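Local coordinates for guanine nucleotide exchange factor p115rhogef (Homo sapiens, PDB 1IAP), which probably activates Rho GTPases by promoting nucleotide exchange and, through its N-terminal RGS-like domain, probably engages heterotrimeric G protein alpha subunits, at residues A[12-18]-A[184-190]; A[19-23]-A[156-160]; A[51-55]-A[94-98]. All blocks are in the same frame, centred on the assembly; numbering follows the deposited sequence.

Interaction 1: A[12-18]-A[184-190]; sequences KRRPAHL and YMRHLGV
At the edge of the Y184 ring, in its plane, sits the backbone carbonyl oxygen of K12, which takes a hydrogen bond from the phenol: Y184 OH to K12 O is 2.8 Å. The C=O...donor angle is 125°, with the hydroxyl tilted 34° out of the carbonyl plane. Obliquely to the same ring comes a leucine branch, L18 CD2 standing 3.4 Å from Y184 CE2. That methyl also meets M185, whose bent side chain brings CE to 3.7 Å from L18 CD2. The lysine's own charge points elsewhere, NZ making a salt bridge with D41. This is the seam where the N-terminal and C-terminal parts of the modelled chain meet within the helical RGS-like fold, the first turn of helix 15-28 against the last of helix 171-187. The latter ends in a Schellman motif with G189, at positive phi, as the C-prime residue; its bonds are V190 N to M185 O and G189 N to R186 O. The reversal brings V190 back to P15, with V190 CG2 3.7 Å from P15 CB. L188 CD1 is 4.0 Å from P15 CB, while helix 142-162 lies against P15 through E149 and A153.

Interaction 2: A[19-23]-A[156-160]; sequences MALLQ and LLMHL
The side chains of M19 and L156 run alongside one another pointing opposite ways, M19 CB 3.9 Å from L156 CB, where helices 15-28 and 142-162 lie side by side. The two short segments are nearly parallel, 18° between their N-to-C directions, with axes 10.3 Å apart at closest approach. From CB onward the methionine bends twice: chi2 is -54° and chi3 has the same sense, which curls CE back against the other helix instead of letting the chain run straight. The methyl therefore rests on backbone as well as side chain, with M19 CE 3.7 Å from L157 CA. It also touches a branch of each of two leucines, L157 CD1 at 4.0 Å from M19 CE and L160 CD2 at 3.8 Å from the same atom. L157 comes in aslant to the methionine chain, and I181 and M185 of helix 171-187 cover M19 as well. An alanine in place of M19 would probably open a gap beside L157 and L160, since the methyl that touches both leucines and the sulfur beside L157 would be gone. One turn on, Q23 lies beside L160, with Q23 CG 4.5 Å from L160 CD1, a looser approach. Nearby, the H159 ring packs edge-to-face with W127. No hydrogen bond or salt bridge links the two segments, so here, within the RGS-like helical bundle, they are held by apolar fit rather than by polar bonds, with the flexible thioether moulded to the leucines around it.

Interaction 3: A[51-55]-A[94-98]; sequences AKKAF and QRRFV
Q94 CG sits over one face of the F55 ring, 3.9 Å from its centroid, a CH-pi contact displaced toward the rim, and the tight part of the contact is built on that pair. The glutamine chain leaves with CG anti to the backbone N (chi1 -177°) and continues extended, which carries the amide past the ring to the root of the phenylalanine, Q94 CD lying 3.6 Å from F55 CB. There the amide plane is only 6° from that of the ring. V98 packs closely too, its CG2 coming obliquely to 3.8 Å from F55 CD1. At the amide end, Q94 NE2 stands 3.2 Å from A51 O, while Q94 OE1 is 3.4 Å from K52 CD. This oxygen is buried by the contact and has no polar partner in the model; the lysine's amine is engaged elsewhere, bonding to A86 O. Helices 48-63 and 91-103, packed here within the RGS-like helical domain, cross at 40° with their segment axes 11.8 Å apart, and the long Q94 side chain helps bridge that spacing. At the far end of the F55 ring the fit is looser: F97 CD2 stays 4.2 Å from F55 CZ, and the F97 ring also touches V77, E80 and L81 of helix 75-81. Toward solvent the contact is bordered by K52 and V98, both partly exposed, whereas F55 and Q94 between them are buried.

Interactions 1 and 2 share helix 15-28 and touch directly, M185 CE lying 3.7 Å from M19 SD; that helix packs against both helix 171-187 and helix 142-162, its predecessor in the chain, in each of the two contacts. Interaction 3 uses two other helices, 48-63 and 91-103, and lies across the chain's centre from interaction 2, their nearest atoms about 17 Å apart. All three are largely buried, though interaction 1 is nearest the middle of the chain and interaction 3 the most peripheral. Their chemistry differs: a phenol-to-carbonyl bond amid apolar packing in interaction 1, mainly apolar contacts with no hydrogen bond across in interaction 2, and a glutamine methylene over a phenylalanine face, its amide beyond, in interaction 3.

Interaction 1: A[12-18]-A[184-190]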
loop_
_atom_site.group_PDB
_atom_site.type_symbol
_atom_site.label_atom_id
_atom_site.label_comp_id
_atom_site.label_asym_id
_atom_site.label_seq_id
_atom_site.Cartn_x
_atom_site.Cartn_y
_atom_site.Cartn_z
ATOM N N LYS A 12 -3.617 0.381 -7.547
ATOM C CA LYS A 12 -3.736 1.332 -6.442
ATOM C C LYS A 12 -5.114 1.988 -6.319
ATOM O O LYS A 12 -5.465 2.486 -5.254
ATOM C CB LYS A 12 -2.660 2.420 -6.556
ATOM C CG LYS A 12 -2.916 3.418 -7.673
ATOM C CD LYS A 12 -1.882 4.533 -7.708
ATOM C CE LYS A 12 -2.312 5.613 -8.691
ATOM N NZ LYS A 12 -1.302 6.694 -8.835
ATOM N N ARG A 13 -5.883 1.973 -7.407
ATOM C CA ARG A 13 -7.214 2.578 -7.446
ATOM C C ARG A 13 -8.363 1.581 -7.306
ATOM O O ARG A 13 -9.521 1.982 -7.202
ATOM C CB ARG A 13 -7.389 3.346 -8.758
ATOM C CG ARG A 13 -6.236 4.276 -9.082
ATOM C CD ARG A 13 -6.397 4.930 -10.441
ATOM N NE ARG A 13 -5.238 5.754 -10.781
ATOM C CZ ARG A 13 -4.977 6.216 -12.000
ATOM N NH1 ARG A 13 -5.795 5.942 -13.007
ATOM N NH2 ARG A 13 -3.886 6.941 -12.216
ATOM N N ARG A 14 -8.048 0.288 -7.315
ATOM C CA ARG A 14 -9.063 -0.765 -7.213
ATOM C C ARG A 14 -8.941 -1.428 -5.841
ATOM O O ARG A 14 -8.174 -2.375 -5.660
ATOM C CB ARG A 14 -8.845 -1.782 -8.332
ATOM C CG ARG A 14 -8.525 -1.134 -9.693
ATOM C CD ARG A 14 -9.741 -0.969 -10.603
ATOM N NE ARG A 14 -10.814 -0.154 -10.034
ATOM C CZ ARG A 14 -10.871 1.174 -10.095
ATOM N NH1 ARG A 14 -9.909 1.862 -10.697
ATOM N NH2 ARG A 14 -11.910 1.815 -9.580
ATOM N N PRO A 15 -9.750 -0.969 -4.872
ATOM C CA PRO A 15 -9.760 -1.468 -3.493
ATOM C C PRO A 15 -9.859 -2.971 -3.264
ATOM O O PRO A 15 -9.116 -3.511 -2.447
ATOM C CB PRO A 15 -10.912 -0.684 -2.850
ATOM C CG PRO A 15 -11.831 -0.421 -3.999
ATOM C CD PRO A 15 -10.896 -0.068 -5.116
ATOM N N ALA A 16 -10.756 -3.649 -3.976
ATOM C CA ALA A 16 -10.916 -5.094 -3.816
ATOM C C ALA A 16 -9.709 -5.843 -4.376
ATOM O O ALA A 16 -9.168 -6.744 -3.735
ATOM C CB ALA A 16 -12.191 -5.565 -4.498
ATOM N N HIS A 17 -9.293 -5.456 -5.577
ATOM C CA HIS A 17 -8.147 -6.079 -6.225
ATOM C C HIS A 17 -6.888 -5.822 -5.411
ATOM O O HIS A 17 -6.092 -6.734 -5.195
ATOM C CB HIS A 17 -8.024 -5.579 -7.666
ATOM C CG HIS A 17 -9.233 -5.892 -8.492
ATOM N ND1 HIS A 17 -9.233 -6.854 -9.479
ATOM C CD2 HIS A 17 -10.511 -5.453 -8.393
ATOM C CE1 HIS A 17 -10.462 -7.002 -9.944
ATOM N NE2 HIS A 17 -11.256 -6.164 -9.300
ATOM N N LEU A 18 -6.780 -4.614 -4.858
ATOM C CA LEU A 18 -5.639 -4.249 -4.029
ATOM C C LEU A 18 -5.603 -5.078 -2.738
ATOM O O LEU A 18 -4.537 -5.530 -2.326
ATOM C CB LEU A 18 -5.658 -2.745 -3.722
ATOM C CG LEU A 18 -4.430 -2.198 -2.996
ATOM C CD1 LEU A 18 -3.162 -2.518 -3.795
ATOM C CD2 LEU A 18 -4.576 -0.696 -2.811
ATOM N N TYR A 184 -4.558 3.395 4.088
ATOM C CA TYR A 184 -4.722 3.575 2.656
ATOM C C TYR A 184 -6.132 3.243 2.163
ATOM O O TYR A 184 -6.647 3.902 1.258
ATOM C CB TYR A 184 -3.681 2.760 1.880
ATOM C CG TYR A 184 -3.691 3.076 0.405
ATOM C CD1 TYR A 184 -3.072 4.228 -0.083
ATOM C CD2 TYR A 184 -4.361 2.259 -0.499
ATOM C CE1 TYR A 184 -3.129 4.560 -1.436
ATOM C CE2 TYR A 184 -4.420 2.583 -1.855
ATOM C CZ TYR A 184 -3.802 3.731 -2.312
ATOM O OH TYR A 184 -3.853 4.049 -3.646
ATOM N N MET A 185 -6.742 2.207 2.732
ATOM C CA MET A 185 -8.095 1.816 2.331
ATOM C C MET A 185 -9.083 2.941 2.645
ATOM O O MET A 185 -9.995 3.214 1.871
ATOM C CB MET A 185 -8.514 0.519 3.032
ATOM C CG MET A 185 -7.943 -0.750 2.393
ATOM S SD MET A 185 -8.565 -0.996 0.681
ATOM C CE MET A 185 -7.042 -1.525 -0.158
ATOM N N ARG A 186 -8.873 3.604 3.775
ATOM C CA ARG A 186 -9.718 4.719 4.199
ATOM C C ARG A 186 -9.617 5.830 3.148
ATOM O O ARG A 186 -10.592 6.522 2.861
ATOM C CB ARG A 186 -9.227 5.214 5.553
ATOM C CG ARG A 186 -10.192 6.071 6.334
ATOM C CD ARG A 186 -9.672 6.223 7.755
ATOM N NE ARG A 186 -9.463 4.916 8.376
ATOM C CZ ARG A 186 -8.365 4.553 9.036
ATOM N NH1 ARG A 186 -7.350 5.397 9.179
ATOM N NH2 ARG A 186 -8.280 3.331 9.543
ATOM N N HIS A 187 -8.437 5.942 2.537
ATOM C CA HIS A 187 -8.169 6.928 1.494
ATOM C C HIS A 187 -8.972 6.603 0.229
ATOM O O HIS A 187 -9.294 7.489 -0.560
ATOM C CB HIS A 187 -6.669 6.945 1.180
ATOM C CG HIS A 187 -6.282 7.906 0.101
ATOM N ND1 HIS A 187 -6.004 7.503 -1.187
ATOM C CD2 HIS A 187 -6.113 9.248 0.120
ATOM C CE1 HIS A 187 -5.678 8.556 -1.914
ATOM N NE2 HIS A 187 -5.737 9.627 -1.144
ATOM N N LEU A 188 -9.283 5.323 0.037
ATOM C CA LEU A 188 -10.060 4.894 -1.121
ATOM C C LEU A 188 -11.557 4.873 -0.809
ATOM O O LEU A 188 -12.357 4.430 -1.629
ATOM C CB LEU A 188 -9.612 3.506 -1.590
ATOM C CG LEU A 188 -8.157 3.345 -2.037
ATOM C CD1 LEU A 188 -7.913 1.898 -2.456
ATOM C CD2 LEU A 188 -7.846 4.303 -3.188
ATOM N N GLY A 189 -11.926 5.347 0.379
ATOM C CA GLY A 189 -13.327 5.372 0.769
ATOM C C GLY A 189 -13.805 4.075 1.398
ATOM O O GLY A 189 -14.999 3.904 1.659
ATOM N N VAL A 190 -12.871 3.161 1.648
ATOM C CA VAL A 190 -13.199 1.873 2.243
ATOM C C VAL A 190 -13.268 2.012 3.757
ATOM O O VAL A 190 -12.264 2.285 4.419
ATOM C CB VAL A 190 -12.168 0.792 1.839
ATOM C CG1 VAL A 190 -12.453 -0.532 2.544
ATOM C CG2 VAL A 190 -12.192 0.597 0.331
#

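Interaction 2: A[19-23]-A[156-160]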
loop_
_atom_site.group_PDB
_atom_site.type_symbol
_atom_site.label_atom_id
_atom_site.label_comp_id
_atom_site.label_asym_id
_atom_site.label_seq_id
_atom_site.Cartn_x
_atom_site.Cartn_y
_atom_site.Cartn_z
ATOM N N MET A 19 -6.760 -5.282 -2.104
ATOM C CA MET A 19 -6.827 -6.095 -0.888
ATOM C C MET A 19 -6.329 -7.526 -1.132
ATOM O O MET A 19 -5.661 -8.102 -0.279
ATOM C CB MET A 19 -8.249 -6.140 -0.312
ATOM C CG MET A 19 -8.633 -4.935 0.550
ATOM S SD MET A 19 -7.446 -4.620 1.891
ATOM C CE MET A 19 -7.361 -6.224 2.684
ATOM N N ALA A 20 -6.687 -8.110 -2.275
ATOM C CA ALA A 20 -6.256 -9.469 -2.603
ATOM C C ALA A 20 -4.735 -9.483 -2.736
ATOM O O ALA A 20 -4.061 -10.361 -2.194
ATOM C CB ALA A 20 -6.920 -9.945 -3.913
ATOM N N LEU A 21 -4.202 -8.478 -3.423
ATOM C CA LEU A 21 -2.761 -8.354 -3.621
ATOM C C LEU A 21 -2.068 -8.181 -2.273
ATOM O O LEU A 21 -1.050 -8.818 -2.010
ATOM C CB LEU A 21 -2.450 -7.157 -4.525
ATOM C CG LEU A 21 -0.983 -6.751 -4.683
ATOM C CD1 LEU A 21 -0.197 -7.865 -5.369
ATOM C CD2 LEU A 21 -0.893 -5.457 -5.488
ATOM N N LEU A 22 -2.633 -7.323 -1.423
ATOM C CA LEU A 22 -2.079 -7.061 -0.105
ATOM C C LEU A 22 -2.017 -8.327 0.733
ATOM O O LEU A 22 -1.004 -8.590 1.376
ATOM C CB LEU A 22 -2.906 -5.994 0.630
ATOM C CG LEU A 22 -2.412 -4.548 0.789
ATOM C CD1 LEU A 22 -1.020 -4.333 0.228
ATOM C CD2 LEU A 22 -3.399 -3.598 0.157
ATOM N N GLN A 23 -3.101 -9.102 0.744
ATOM C CA GLN A 23 -3.115 -10.338 1.521
ATOM C C GLN A 23 -2.038 -11.292 1.028
ATOM O O GLN A 23 -1.363 -11.937 1.827
ATOM C CB GLN A 23 -4.480 -11.024 1.478
ATOM C CG GLN A 23 -4.486 -12.345 2.252
ATOM C CD GLN A 23 -5.862 -12.936 2.419
ATOM O OE1 GLN A 23 -6.039 -14.157 2.377
ATOM N NE2 GLN A 23 -6.847 -12.079 2.639
ATOM N N LEU A 156 -12.963 -7.925 2.770
ATOM C CA LEU A 156 -11.630 -8.513 2.690
ATOM C C LEU A 156 -10.734 -7.923 3.772
ATOM O O LEU A 156 -9.935 -8.634 4.361
ATOM C CB LEU A 156 -11.004 -8.302 1.311
ATOM C CG LEU A 156 -11.807 -8.677 0.059
ATOM C CD1 LEU A 156 -10.854 -8.886 -1.105
ATOM C CD2 LEU A 156 -12.642 -9.918 0.290
ATOM N N LEU A 157 -10.894 -6.628 4.050
ATOM C CA LEU A 157 -10.098 -5.971 5.090
ATOM C C LEU A 157 -10.445 -6.546 6.464
ATOM O O LEU A 157 -9.563 -6.807 7.286
ATOM C CB LEU A 157 -10.345 -4.455 5.082
ATOM C CG LEU A 157 -9.525 -3.619 6.083
ATOM C CD1 LEU A 157 -8.048 -3.950 5.961
ATOM C CD2 LEU A 157 -9.759 -2.135 5.828
ATOM N N MET A 158 -11.737 -6.743 6.706
ATOM C CA MET A 158 -12.195 -7.292 7.974
ATOM C C MET A 158 -11.588 -8.675 8.166
ATOM O O MET A 158 -11.112 -9.013 9.252
ATOM C CB MET A 158 -13.723 -7.372 7.995
ATOM C CG MET A 158 -14.297 -7.989 9.264
ATOM S SD MET A 158 -16.099 -8.039 9.250
ATOM C CE MET A 158 -16.476 -6.386 9.859
ATOM N N HIS A 159 -11.565 -9.451 7.088
ATOM C CA HIS A 159 -11.012 -10.794 7.128
ATOM C C HIS A 159 -9.509 -10.798 7.396
ATOM O O HIS A 159 -9.017 -11.636 8.149
ATOM C CB HIS A 159 -11.311 -11.531 5.824
ATOM C CG HIS A 159 -11.049 -13.002 5.891
ATOM N ND1 HIS A 159 -9.800 -13.547 5.687
ATOM C CD2 HIS A 159 -11.879 -14.043 6.131
ATOM C CE1 HIS A 159 -9.872 -14.860 5.798
ATOM N NE2 HIS A 159 -11.123 -15.188 6.068
ATOM N N LEU A 160 -8.785 -9.858 6.794
ATOM C CA LEU A 160 -7.345 -9.785 6.991
ATOM C C LEU A 160 -7.021 -9.442 8.440
ATOM O O LEU A 160 -6.087 -9.998 9.019
ATOM C CB LEU A 160 -6.716 -8.766 6.035
ATOM C CG LEU A 160 -5.189 -8.624 6.099
ATOM C CD1 LEU A 160 -4.511 -9.994 6.062
ATOM C CD2 LEU A 160 -4.705 -7.770 4.954
#

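Interaction 3: A[51-55]-A[94-98]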
loop_
_atom_site.group_PDB
_atom_site.type_symbol
_atom_site.label_atom_id
_atom_site.label_comp_id
_atom_site.label_asym_id
_atom_site.label_seq_id
_atom_site.Cartn_x
_atom_site.Cartn_y
_atom_site.Cartn_z
ATOM N N ALA A 51 0.153 17.125 4.035
ATOM C CA ALA A 51 1.241 16.328 3.472
ATOM C C ALA A 51 2.507 16.396 4.327
ATOM O O ALA A 51 3.306 15.457 4.339
ATOM C CB ALA A 51 1.543 16.779 2.046
ATOM N N LYS A 52 2.685 17.506 5.040
ATOM C CA LYS A 52 3.852 17.679 5.898
ATOM C C LYS A 52 3.782 16.712 7.076
ATOM O O LYS A 52 4.769 16.051 7.405
ATOM C CB LYS A 52 3.938 19.116 6.415
ATOM C CG LYS A 52 5.272 19.464 7.059
ATOM C CD LYS A 52 6.375 19.557 6.010
ATOM C CE LYS A 52 7.742 19.783 6.641
ATOM N NZ LYS A 52 8.212 18.587 7.395
ATOM N N LYS A 53 2.615 16.649 7.715
ATOM C CA LYS A 53 2.403 15.759 8.852
ATOM C C LYS A 53 2.413 14.306 8.385
ATOM O O LYS A 53 2.945 13.432 9.066
ATOM C CB LYS A 53 1.066 16.065 9.534
ATOM C CG LYS A 53 0.984 17.430 10.194
ATOM C CD LYS A 53 -0.391 17.660 10.789
ATOM C CE LYS A 53 -0.485 19.023 11.451
ATOM N NZ LYS A 53 -1.854 19.292 11.979
ATOM N N ALA A 54 1.815 14.065 7.221
ATOM C CA ALA A 54 1.746 12.727 6.639
ATOM C C ALA A 54 3.138 12.209 6.271
ATOM O O ALA A 54 3.404 11.008 6.339
ATOM C CB ALA A 54 0.847 12.740 5.418
ATOM N N PHE A 55 4.024 13.119 5.879
ATOM C CA PHE A 55 5.381 12.733 5.515
ATOM C C PHE A 55 6.172 12.279 6.739
ATOM O O PHE A 55 6.982 11.359 6.646
ATOM C CB PHE A 55 6.114 13.875 4.803
ATOM C CG PHE A 55 7.548 13.562 4.503
ATOM C CD1 PHE A 55 7.877 12.642 3.511
ATOM C CD2 PHE A 55 8.572 14.126 5.261
ATOM C CE1 PHE A 55 9.200 12.281 3.281
ATOM C CE2 PHE A 55 9.902 13.773 5.038
ATOM C CZ PHE A 55 10.215 12.848 4.047
ATOM N N GLN A 94 10.744 17.496 -0.010
ATOM C CA GLN A 94 9.892 16.414 0.478
ATOM C C GLN A 94 9.431 15.540 -0.695
ATOM O O GLN A 94 9.450 14.313 -0.607
ATOM C CB GLN A 94 8.688 17.001 1.216
ATOM C CG GLN A 94 7.754 15.977 1.827
ATOM C CD GLN A 94 6.585 16.620 2.547
ATOM O OE1 GLN A 94 6.762 17.313 3.551
ATOM N NE2 GLN A 94 5.380 16.393 2.040
ATOM N N ARG A 95 9.025 16.175 -1.793
ATOM C CA ARG A 95 8.587 15.443 -2.979
ATOM C C ARG A 95 9.747 14.633 -3.551
ATOM O O ARG A 95 9.550 13.514 -4.016
ATOM C CB ARG A 95 8.047 16.396 -4.046
ATOM C CG ARG A 95 6.835 17.199 -3.610
ATOM C CD ARG A 95 6.321 18.089 -4.732
ATOM N NE ARG A 95 5.523 19.201 -4.217
ATOM C CZ ARG A 95 4.325 19.076 -3.653
ATOM N NH1 ARG A 95 3.759 17.883 -3.529
ATOM N NH2 ARG A 95 3.704 20.149 -3.180
ATOM N N ARG A 96 10.955 15.199 -3.509
ATOM C CA ARG A 96 12.143 14.511 -4.018
ATOM C C ARG A 96 12.429 13.253 -3.207
ATOM O O ARG A 96 12.690 12.195 -3.777
ATOM C CB ARG A 96 13.373 15.425 -3.988
ATOM C CG ARG A 96 13.282 16.642 -4.892
ATOM C CD ARG A 96 14.602 17.397 -4.922
ATOM N NE ARG A 96 14.485 18.675 -5.620
ATOM C CZ ARG A 96 15.496 19.300 -6.220
ATOM N NH1 ARG A 96 16.712 18.767 -6.218
ATOM N NH2 ARG A 96 15.294 20.472 -6.808
ATOM N N PHE A 97 12.400 13.383 -1.881
ATOM C CA PHE A 97 12.639 12.248 -0.987
ATOM C C PHE A 97 11.622 11.141 -1.251
ATOM O O PHE A 97 11.982 9.970 -1.352
ATOM C CB PHE A 97 12.555 12.676 0.481
ATOM C CG PHE A 97 13.758 13.441 0.969
ATOM C CD1 PHE A 97 14.985 13.333 0.324
ATOM C CD2 PHE A 97 13.662 14.265 2.085
ATOM C CE1 PHE A 97 16.097 14.034 0.781
ATOM C CE2 PHE A 97 14.768 14.969 2.549
ATOM C CZ PHE A 97 15.987 14.852 1.897
ATOM N N VAL A 98 10.354 11.522 -1.371
ATOM C CA VAL A 98 9.287 10.561 -1.637
ATOM C C VAL A 98 9.488 9.863 -2.983
ATOM O O VAL A 98 9.452 8.635 -3.052
ATOM C CB VAL A 98 7.892 11.237 -1.594
ATOM C CG1 VAL A 98 6.809 10.260 -2.037
ATOM C CG2 VAL A 98 7.596 11.723 -0.196
#